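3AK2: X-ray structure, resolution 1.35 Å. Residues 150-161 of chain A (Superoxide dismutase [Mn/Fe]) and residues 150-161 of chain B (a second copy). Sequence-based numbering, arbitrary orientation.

Chain A, residues 150-161: HNVLMTAGLVPI
Chain B (150-161) HNVLMTAGLVPI

How do the two copies meet at the start of the stretch? Around a near-twofold axis they run antiparallel. Asn B151 (phi/psi -147/30, chi1 p) accepts at O from Leu A153 N at 2.7 Å. Val B152 (-131/129, chi1 t) pairs with Val A152 in a single backbone bridge, CA to CA 4.5 Å, with both CA-to-CB bonds sideways, and lays CG2 4.4 Å from Val A152 CG1.

What does the next residue add? Leu B153 N returns the bond to Asn A151 O, also 2.7 Å. The angles near 139° leave both bonds bent. Leu B153 turns to positive phi (82/-14), its CA-to-CB bond pointing away.

How does Met B154 cross the pairing? At -68/146, with chi angles t, p, t, it sets CG 3.6 Å from Ala A156 N and CE 4.0 Å from Ala A156 CB. Water 2 lies between Met B154 O (2.9 Å) and Met A154 O (2.8 Å).

What closes the contact? Extended Thr B155 (-119/163, chi1 p) donates from OG1 to Ala B156 O at 2.9 Å. Water 3 joins Thr B155 O and Thr A155 O, 2.7 Å from each. Gly B157 (86/-65) turns the chain, and the CA-to-CB bond of strand residue Pro B160 points toward chain A, its C-gamma exo ring bringing CG 3.9 Å from Ala A156 CB.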

# COMPACT_ATOMS: atom_id res chain seq x y z
N HIS A 150 -9.43 -4.09 0.13
CA HIS A 150 -10.40 -4.09 1.23
C HIS A 150 -9.83 -3.48 2.49
O HIS A 150 -10.57 -3.24 3.45
CB HIS A 150 -10.82 -5.52 1.55
CG HIS A 150 -11.45 -6.21 0.40
ND1 HIS A 150 -11.07 -7.47 -0.02
CD2 HIS A 150 -12.44 -5.82 -0.43
CE1 HIS A 150 -11.80 -7.81 -1.07
NE2 HIS A 150 -12.64 -6.83 -1.33
N ASN A 151 -8.53 -3.24 2.49
CA ASN A 151 -7.76 -3.10 3.73
C ASN A 151 -6.61 -2.12 3.57
O ASN A 151 -5.57 -2.29 4.20
CB ASN A 151 -7.23 -4.47 4.16
CG ASN A 151 -6.26 -5.07 3.15
OD1 ASN A 151 -6.33 -4.79 1.95
ND2 ASN A 151 -5.35 -5.90 3.64
N VAL A 152 -6.78 -1.13 2.71
CA VAL A 152 -5.80 -0.07 2.53
C VAL A 152 -6.56 1.24 2.60
O VAL A 152 -7.58 1.41 1.93
CB VAL A 152 -5.03 -0.22 1.19
CG1 VAL A 152 -4.02 0.92 0.99
CG2 VAL A 152 -4.33 -1.58 1.10
N LEU A 153 -6.07 2.15 3.43
CA LEU A 153 -6.71 3.45 3.74
C LEU A 153 -7.82 3.35 4.77
O LEU A 153 -8.26 4.38 5.29
CB LEU A 153 -7.22 4.20 2.49
CG LEU A 153 -6.26 4.41 1.33
CD1 LEU A 153 -6.95 5.17 0.20
CD2 LEU A 153 -4.99 5.13 1.76
N MET A 154 -8.30 2.15 5.07
CA MET A 154 -9.23 2.01 6.18
C MET A 154 -8.51 2.31 7.49
O MET A 154 -7.32 2.04 7.63
CB MET A 154 -9.90 0.63 6.21
CG MET A 154 -11.04 0.53 7.21
SD MET A 154 -12.26 1.86 7.02
CE MET A 154 -13.25 1.64 8.50
N THR A 155 -9.24 2.91 8.43
CA THR A 155 -8.67 3.30 9.71
C THR A 155 -9.42 2.59 10.82
O THR A 155 -10.54 2.11 10.62
CB THR A 155 -8.77 4.82 9.95
OG1 THR A 155 -10.11 5.16 10.31
CG2 THR A 155 -8.37 5.61 8.72
N ALA A 156 -8.81 2.56 12.00
CA ALA A 156 -9.50 2.17 13.21
C ALA A 156 -10.60 3.18 13.51
O ALA A 156 -10.58 4.31 13.00
CB ALA A 156 -8.52 2.10 14.36
N GLY A 157 -11.56 2.75 14.32
CA GLY A 157 -12.60 3.64 14.84
C GLY A 157 -13.80 3.84 13.94
O GLY A 157 -14.92 3.46 14.29
N LEU A 158 -13.56 4.43 12.77
CA LEU A 158 -14.62 4.70 11.81
C LEU A 158 -15.47 3.47 11.54
O LEU A 158 -14.95 2.40 11.23
CB LEU A 158 -14.04 5.21 10.50
CG LEU A 158 -13.19 6.49 10.56
CD1 LEU A 158 -12.72 6.85 9.17
CD2 LEU A 158 -13.96 7.64 11.19
N VAL A 159 -16.79 3.63 11.68
CA VAL A 159 -17.74 2.54 11.49
C VAL A 159 -18.45 2.72 10.16
O VAL A 159 -19.26 3.64 10.03
CB VAL A 159 -18.80 2.54 12.62
CG1 VAL A 159 -19.81 1.42 12.40
CG2 VAL A 159 -18.14 2.44 13.99
N PRO A 160 -18.15 1.87 9.15
CA PRO A 160 -18.87 1.99 7.88
C PRO A 160 -20.37 1.75 8.06
O PRO A 160 -20.77 0.73 8.64
CB PRO A 160 -18.25 0.89 7.01
CG PRO A 160 -16.92 0.62 7.62
CD PRO A 160 -17.15 0.79 9.10
N ILE A 161 -21.18 2.69 7.59
CA ILE A 161 -22.64 2.53 7.61
C ILE A 161 -23.24 2.40 6.21
O ILE A 161 -24.35 1.87 6.05
CB ILE A 161 -23.37 3.62 8.45
CG1 ILE A 161 -23.19 5.02 7.83
CG2 ILE A 161 -22.90 3.57 9.90
CD1 ILE A 161 -24.11 6.09 8.43
N HIS B 150 -0.34 4.21 9.43
CA HIS B 150 -1.45 4.16 10.38
C HIS B 150 -2.70 3.53 9.80
O HIS B 150 -3.65 3.25 10.53
CB HIS B 150 -1.81 5.57 10.84
CG HIS B 150 -0.67 6.28 11.49
ND1 HIS B 150 -0.28 7.55 11.15
CD2 HIS B 150 0.19 5.85 12.44
CE1 HIS B 150 0.76 7.89 11.89
NE2 HIS B 150 1.06 6.88 12.68
N ASN B 151 -2.67 3.30 8.49
CA ASN B 151 -3.89 3.13 7.71
C ASN B 151 -3.71 2.16 6.56
O ASN B 151 -4.35 2.31 5.52
CB ASN B 151 -4.36 4.50 7.18
CG ASN B 151 -3.35 5.14 6.24
OD1 ASN B 151 -2.15 4.89 6.32
ND2 ASN B 151 -3.85 5.97 5.34
N VAL B 152 -2.83 1.19 6.73
CA VAL B 152 -2.62 0.15 5.73
C VAL B 152 -2.69 -1.18 6.47
O VAL B 152 -2.03 -1.35 7.50
CB VAL B 152 -1.27 0.32 4.99
CG1 VAL B 152 -1.07 -0.80 3.97
CG2 VAL B 152 -1.20 1.68 4.29
N LEU B 153 -3.52 -2.10 5.97
CA LEU B 153 -3.82 -3.40 6.60
C LEU B 153 -4.87 -3.34 7.69
O LEU B 153 -5.38 -4.36 8.10
CB LEU B 153 -2.57 -4.14 7.11
CG LEU B 153 -1.39 -4.33 6.15
CD1 LEU B 153 -0.26 -5.08 6.83
CD2 LEU B 153 -1.80 -5.02 4.85
N MET B 154 -5.20 -2.14 8.17
CA MET B 154 -6.31 -2.05 9.09
C MET B 154 -7.61 -2.37 8.34
O MET B 154 -7.74 -2.07 7.15
CB MET B 154 -6.37 -0.68 9.77
CG MET B 154 -7.42 -0.62 10.89
SD MET B 154 -7.19 -1.95 12.11
CE MET B 154 -8.67 -1.73 13.10
N THR B 155 -8.55 -3.00 9.04
CA THR B 155 -9.82 -3.37 8.45
C THR B 155 -10.96 -2.68 9.18
O THR B 155 -10.78 -2.20 10.31
CB THR B 155 -10.05 -4.90 8.54
OG1 THR B 155 -10.39 -5.24 9.88
CG2 THR B 155 -8.81 -5.68 8.14
N ALA B 156 -12.13 -2.65 8.56
CA ALA B 156 -13.35 -2.29 9.25
C ALA B 156 -13.67 -3.35 10.32
O ALA B 156 -13.15 -4.47 10.29
CB ALA B 156 -14.50 -2.19 8.26
N GLY B 157 -14.51 -2.96 11.27
CA GLY B 157 -15.04 -3.89 12.27
C GLY B 157 -14.16 -4.08 13.49
O GLY B 157 -14.55 -3.74 14.61
N LEU B 158 -12.97 -4.63 13.27
CA LEU B 158 -12.02 -4.90 14.35
C LEU B 158 -11.80 -3.68 15.22
O LEU B 158 -11.48 -2.60 14.72
CB LEU B 158 -10.68 -5.38 13.78
CG LEU B 158 -10.69 -6.63 12.90
CD1 LEU B 158 -9.28 -6.94 12.47
CD2 LEU B 158 -11.29 -7.82 13.62
N VAL B 159 -11.97 -3.86 16.53
CA VAL B 159 -11.81 -2.78 17.50
C VAL B 159 -10.48 -2.96 18.23
O VAL B 159 -10.33 -3.92 18.99
CB VAL B 159 -12.97 -2.79 18.53
CG1 VAL B 159 -12.79 -1.66 19.55
CG2 VAL B 159 -14.32 -2.68 17.85
N PRO B 160 -9.49 -2.08 17.98
CA PRO B 160 -8.24 -2.19 18.73
C PRO B 160 -8.43 -1.96 20.23
O PRO B 160 -9.03 -0.94 20.63
CB PRO B 160 -7.36 -1.09 18.14
CG PRO B 160 -7.94 -0.84 16.78
CD PRO B 160 -9.42 -1.00 16.98
N ILE B 161 -7.92 -2.88 21.03
CA ILE B 161 -7.97 -2.75 22.49
C ILE B 161 -6.58 -2.61 23.11
O ILE B 161 -6.44 -2.14 24.25
CB ILE B 161 -8.79 -3.87 23.18
CG1 ILE B 161 -8.13 -5.25 22.99
CG2 ILE B 161 -10.23 -3.85 22.67
CD1 ILE B 161 -8.69 -6.33 23.90
O HOH W 1 -12.25 -2.68 5.65
O HOH W 2 -6.17 0.04 6.02
O HOH W 3 -11.79 -0.05 11.61
O HOH W 4 -5.89 2.67 12.17
O HOH W 5 -11.95 -0.02 14.36
O HOH W 6 -14.45 -0.16 11.79